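Local coordinates for protein putative hyaluronoglucosaminidase (Clostridium perfringens, PDB 6PWI) that probably cleaves terminal N-acetylhexosamine residues from glycans as a family 84 glycoside hydrolase, this chain holding the GH20b-like N-terminal domain and the catalytic barrel, at residues N102-G105 and V106-Y110; S146-Y149 and G150-L154. One frame throughout, in Å; residues are numbered along the deposited sequence.

Interaction 1: N102-G105 and V106-Y110; sequences NSEG and VVDKY
The carboxylate of D108 reaches back from the first turn of helix 106-114 to the backbone of the loop before it, and its OD2 takes a hydrogen bond of 2.8 Å from the backbone N of E104. This is a helix N-terminus in the GH20b-like domain, where an ST turn (S103 to G105) runs into the N-cap, G105. The bond uses the anti lone pair of OD2, on the side away from OD1. The other oxygen, OD1, receives a weak bond of 3.3 Å from N102 N, while S103 N lies 3.1 Å from D108 OD2. With CG anti to its own N (chi1 -178°), the acid extends toward the loop. Aspartate suits the place: its two oxygens can serve different N-H groups of the loop, that of E104 and, weakly, that of N102, and the helix start would probably stabilise its charge. E104 runs alongside D108 with its carboxylate plane turned 76° from that of D108. The helix proper begins with K109 N donating to G105 O over 2.8 Å, while the lysine's amine goes on to a salt bridge with D113. G105 lacks a side chain to cap the first turn, and E61, from outside the two segments, accepts D108 N through OE2 instead. S103 OG, hydrogen-bonded to E61 OE1 and I100 O, closes the ST turn by accepting from G105 N at 2.9 Å, and it also comes within 3.5 Å of D108 CB.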
loop_
_atom_site.group_PDB
_atom_site.type_symbol
_atom_site.label_atom_id
_atom_site.label_comp_id
_atom_site.label_asym_id
_atom_site.label_seq_id
_atom_site.Cartn_x
_atom_site.Cartn_y
_atom_site.Cartn_z
ATOM N N ASN A 102 8.806 26.530 -14.627
ATOM C CA ASN A 102 8.851 27.055 -15.988
ATOM C C ASN A 102 7.497 27.585 -16.465
ATOM O O ASN A 102 7.243 27.602 -17.665
ATOM C CB ASN A 102 9.367 26.036 -17.007
ATOM C CG ASN A 102 10.860 25.809 -16.937
ATOM O OD1 ASN A 102 11.582 26.520 -16.239
ATOM N ND2 ASN A 102 11.331 24.809 -17.663
ATOM N N SER A 103 6.642 28.037 -15.542
ATOM C CA SER A 103 5.356 28.615 -15.913
ATOM C C SER A 103 5.498 30.112 -16.193
ATOM O O SER A 103 4.651 30.697 -16.869
ATOM C CB SER A 103 4.333 28.376 -14.840
ATOM O OG SER A 103 4.611 29.200 -13.715
ATOM N N GLU A 104 6.567 30.706 -15.645
ATOM C CA GLU A 104 6.827 32.141 -15.601
ATOM C C GLU A 104 5.693 32.852 -14.877
ATOM O O GLU A 104 5.435 34.031 -15.123
ATOM C CB GLU A 104 7.139 32.733 -16.976
ATOM C CG GLU A 104 8.149 31.905 -17.730
ATOM C CD GLU A 104 9.014 32.660 -18.716
ATOM O OE1 GLU A 104 9.830 33.485 -18.268
ATOM O OE2 GLU A 104 8.875 32.410 -19.925
ATOM N N GLY A 105 5.031 32.100 -13.990
ATOM C CA GLY A 105 4.075 32.646 -13.046
ATOM C C GLY A 105 4.790 33.235 -11.835
ATOM O O GLY A 105 6.017 33.162 -11.722
ATOM N N VAL A 106 3.992 33.812 -10.933
ATOM C CA VAL A 106 4.493 34.529 -9.773
ATOM C C VAL A 106 5.422 33.623 -8.964
ATOM O O VAL A 106 6.496 34.055 -8.545
ATOM C CB VAL A 106 3.326 35.068 -8.920
ATOM C CG1 VAL A 106 3.812 35.712 -7.628
ATOM C CG2 VAL A 106 2.455 36.031 -9.715
ATOM N N VAL A 107 5.014 32.363 -8.769
ATOM C CA VAL A 107 5.750 31.462 -7.897
ATOM C C VAL A 107 7.001 30.953 -8.611
ATOM O O VAL A 107 8.053 30.814 -7.989
ATOM C CB VAL A 107 4.876 30.309 -7.372
ATOM C CG1 VAL A 107 5.655 29.426 -6.412
ATOM C CG2 VAL A 107 3.598 30.818 -6.723
ATOM N N ASP A 108 6.880 30.677 -9.914
ATOM C CA ASP A 108 8.033 30.294 -10.708
ATOM C C ASP A 108 9.074 31.408 -10.622
ATOM O O ASP A 108 10.261 31.144 -10.427
ATOM C CB ASP A 108 7.644 29.949 -12.150
ATOM C CG ASP A 108 8.814 29.484 -13.009
ATOM O OD1 ASP A 108 9.717 28.806 -12.472
ATOM O OD2 ASP A 108 8.824 29.804 -14.212
ATOM N N LYS A 109 8.594 32.654 -10.742
ATOM C CA LYS A 109 9.427 33.843 -10.696
ATOM C C LYS A 109 10.154 33.920 -9.356
ATOM O O LYS A 109 11.361 34.150 -9.319
ATOM C CB LYS A 109 8.555 35.080 -10.923
ATOM C CG LYS A 109 9.309 36.363 -11.230
ATOM C CD LYS A 109 8.445 37.395 -11.923
ATOM C CE LYS A 109 9.250 38.565 -12.452
ATOM N NZ LYS A 109 9.909 39.289 -11.340
ATOM N N TYR A 110 9.412 33.720 -8.258
ATOM C CA TYR A 110 9.990 33.788 -6.924
ATOM C C TYR A 110 11.165 32.816 -6.798
ATOM O O TYR A 110 12.185 33.167 -6.216
ATOM C CB TYR A 110 8.921 33.611 -5.842
ATOM C CG TYR A 110 9.471 33.251 -4.484
ATOM C CD1 TYR A 110 9.877 34.227 -3.582
ATOM C CD2 TYR A 110 9.603 31.921 -4.106
ATOM C CE1 TYR A 110 10.399 33.890 -2.342
ATOM C CE2 TYR A 110 10.124 31.567 -2.874
ATOM C CZ TYR A 110 10.523 32.555 -1.992
ATOM O OH TYR A 110 11.031 32.184 -0.784
#

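Interaction 2: S146-Y149 and G150-L154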
loop_
_atom_site.group_PDB
_atom_site.type_symbol
_atom_site.label_atom_id
_atom_site.label_comp_id
_atom_site.label_asym_id
_atom_site.label_seq_id
_atom_site.Cartn_x
_atom_site.Cartn_y
_atom_site.Cartn_z
ATOM N N SER A 146 2.541 17.154 -8.978
ATOM C CA SER A 146 3.757 17.230 -8.179
ATOM C C SER A 146 3.661 18.321 -7.115
ATOM O O SER A 146 4.210 18.172 -6.023
ATOM C CB SER A 146 4.954 17.427 -9.052
ATOM O OG SER A 146 5.020 16.398 -10.025
ATOM N N ALA A 147 2.964 19.419 -7.435
ATOM C CA ALA A 147 2.747 20.455 -6.440
ATOM C C ALA A 147 1.951 19.865 -5.279
ATOM O O ALA A 147 2.273 20.108 -4.119
ATOM C CB ALA A 147 2.067 21.666 -7.042
ATOM N N PHE A 148 0.931 19.069 -5.624
ATOM C CA PHE A 148 0.106 18.343 -4.673
ATOM C C PHE A 148 0.969 17.501 -3.728
ATOM O O PHE A 148 0.814 17.599 -2.511
ATOM C CB PHE A 148 -0.917 17.491 -5.425
ATOM C CG PHE A 148 -1.963 16.825 -4.571
ATOM C CD1 PHE A 148 -3.234 17.369 -4.452
ATOM C CD2 PHE A 148 -1.692 15.634 -3.917
ATOM C CE1 PHE A 148 -4.206 16.744 -3.683
ATOM C CE2 PHE A 148 -2.661 15.014 -3.144
ATOM C CZ PHE A 148 -3.919 15.566 -3.030
ATOM N N TYR A 149 1.879 16.683 -4.279
ATOM C CA TYR A 149 2.795 15.901 -3.455
ATOM C C TYR A 149 3.585 16.803 -2.501
ATOM O O TYR A 149 3.743 16.462 -1.325
ATOM C CB TYR A 149 3.720 15.016 -4.299
ATOM C CG TYR A 149 3.003 14.148 -5.301
ATOM C CD1 TYR A 149 1.811 13.514 -4.976
ATOM C CD2 TYR A 149 3.508 13.969 -6.581
ATOM C CE1 TYR A 149 1.131 12.736 -5.897
ATOM C CE2 TYR A 149 2.841 13.185 -7.512
ATOM C CZ TYR A 149 1.649 12.567 -7.168
ATOM O OH TYR A 149 0.981 11.795 -8.077
ATOM N N GLY A 150 4.069 17.947 -3.012
ATOM C CA GLY A 150 4.758 18.925 -2.188
ATOM C C GLY A 150 3.920 19.340 -0.980
ATOM O O GLY A 150 4.408 19.363 0.151
ATOM N N ILE A 151 2.641 19.630 -1.234
ATOM C CA ILE A 151 1.733 20.096 -0.201
ATOM C C ILE A 151 1.441 18.969 0.792
ATOM O O ILE A 151 1.212 19.234 1.973
ATOM C CB ILE A 151 0.453 20.687 -0.826
ATOM C CG1 ILE A 151 0.772 21.868 -1.750
ATOM C CG2 ILE A 151 -0.549 21.073 0.250
ATOM C CD1 ILE A 151 -0.381 22.284 -2.630
ATOM N N THR A 152 1.463 17.718 0.309
ATOM C CA THR A 152 1.280 16.553 1.162
ATOM C C THR A 152 2.453 16.445 2.135
ATOM O O THR A 152 2.259 16.103 3.299
ATOM C CB THR A 152 1.055 15.260 0.357
ATOM O OG1 THR A 152 -0.131 15.389 -0.431
ATOM C CG2 THR A 152 0.928 14.028 1.229
ATOM N N SER A 153 3.666 16.752 1.663
ATOM C CA SER A 153 4.802 16.772 2.570
ATOM C C SER A 153 4.593 17.825 3.654
ATOM O O SER A 153 4.892 17.559 4.816
ATOM C CB SER A 153 6.101 16.943 1.852
ATOM O OG SER A 153 6.446 15.741 1.176
ATOM N N LEU A 154 4.027 18.988 3.283
ATOM C CA LEU A 154 3.705 20.021 4.263
ATOM C C LEU A 154 2.665 19.514 5.263
ATOM O O LEU A 154 2.708 19.881 6.436
ATOM C CB LEU A 154 3.200 21.286 3.564
ATOM C CG LEU A 154 4.265 22.183 2.937
ATOM C CD1 LEU A 154 3.607 23.333 2.181
ATOM C CD2 LEU A 154 5.236 22.703 3.992
#
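Four backbone hydrogen bonds join S146-Y149 to G150-L154 as successive i to i+4 links of one alpha-helix, 144-158, which packs against the mixed sheet of the GH20b-like domain. G150 N donates to S146 O, I151 N to A147 O, T152 N to F148 O and S153 N to Y149 O. A side-chain bond is added at F148 O, which accepts T152 OG1 at 3.2 Å besides T152 N at 2.9 Å. The hydroxyl comes from above the carbonyl plane, 44° out of it, whereas the amide N-H arrives within it. Threonine fits this place because its hydroxyl, lying beside its own backbone N (chi1 -61°), can fold back on the preceding turn; the same OG1 also bonds R71 of helix 66-78. On another flank, Y149 makes a cation-pi contact with R180, linking the helix to the first barrel strand, and the hydroxyl of S153 bonds K207.

Van der Waals packing completes the turn. The phenyl ring of F148 meets the T152 hydroxyl obliquely, its CE2 3.7 Å from T152 OG1; the ring also rests on T68 and R71 of helix 66-78. Small A147 and branched I151 both meet I98 of strand 94-100, and the single methyl of the alanine probably allows a close approach to the strand. I151 additionally reaches T68 and V75, a branched aliphatic side chain suiting the interface of helix 144-158 with helix 66-78 and strand 94-100. CG1 of I151 packs 3.3 Å from A147 O, the oxygen that accepts I151 N.

Both contacts are local and belong to helices of the same GH20b-like domain, their centres about 17 Å apart and their nearest atoms about 9 Å. Interaction 1 is at the partly exposed start of helix 106-114, far from the centre of the chain, and is chiefly polar: an acid and a hydroxyl hold a loop without regular secondary structure. Interaction 2 lies mid-helix and wholly buried, where backbone i to i+4 bonds dominate and side chains pack on neighbouring elements with a few polar links. Strand 94-100 relates them: the loop of interaction 1 follows it, and interaction 2 packs on it. Interaction 2 also touches the barrel, through the cation-pi contact of Y149 with R180.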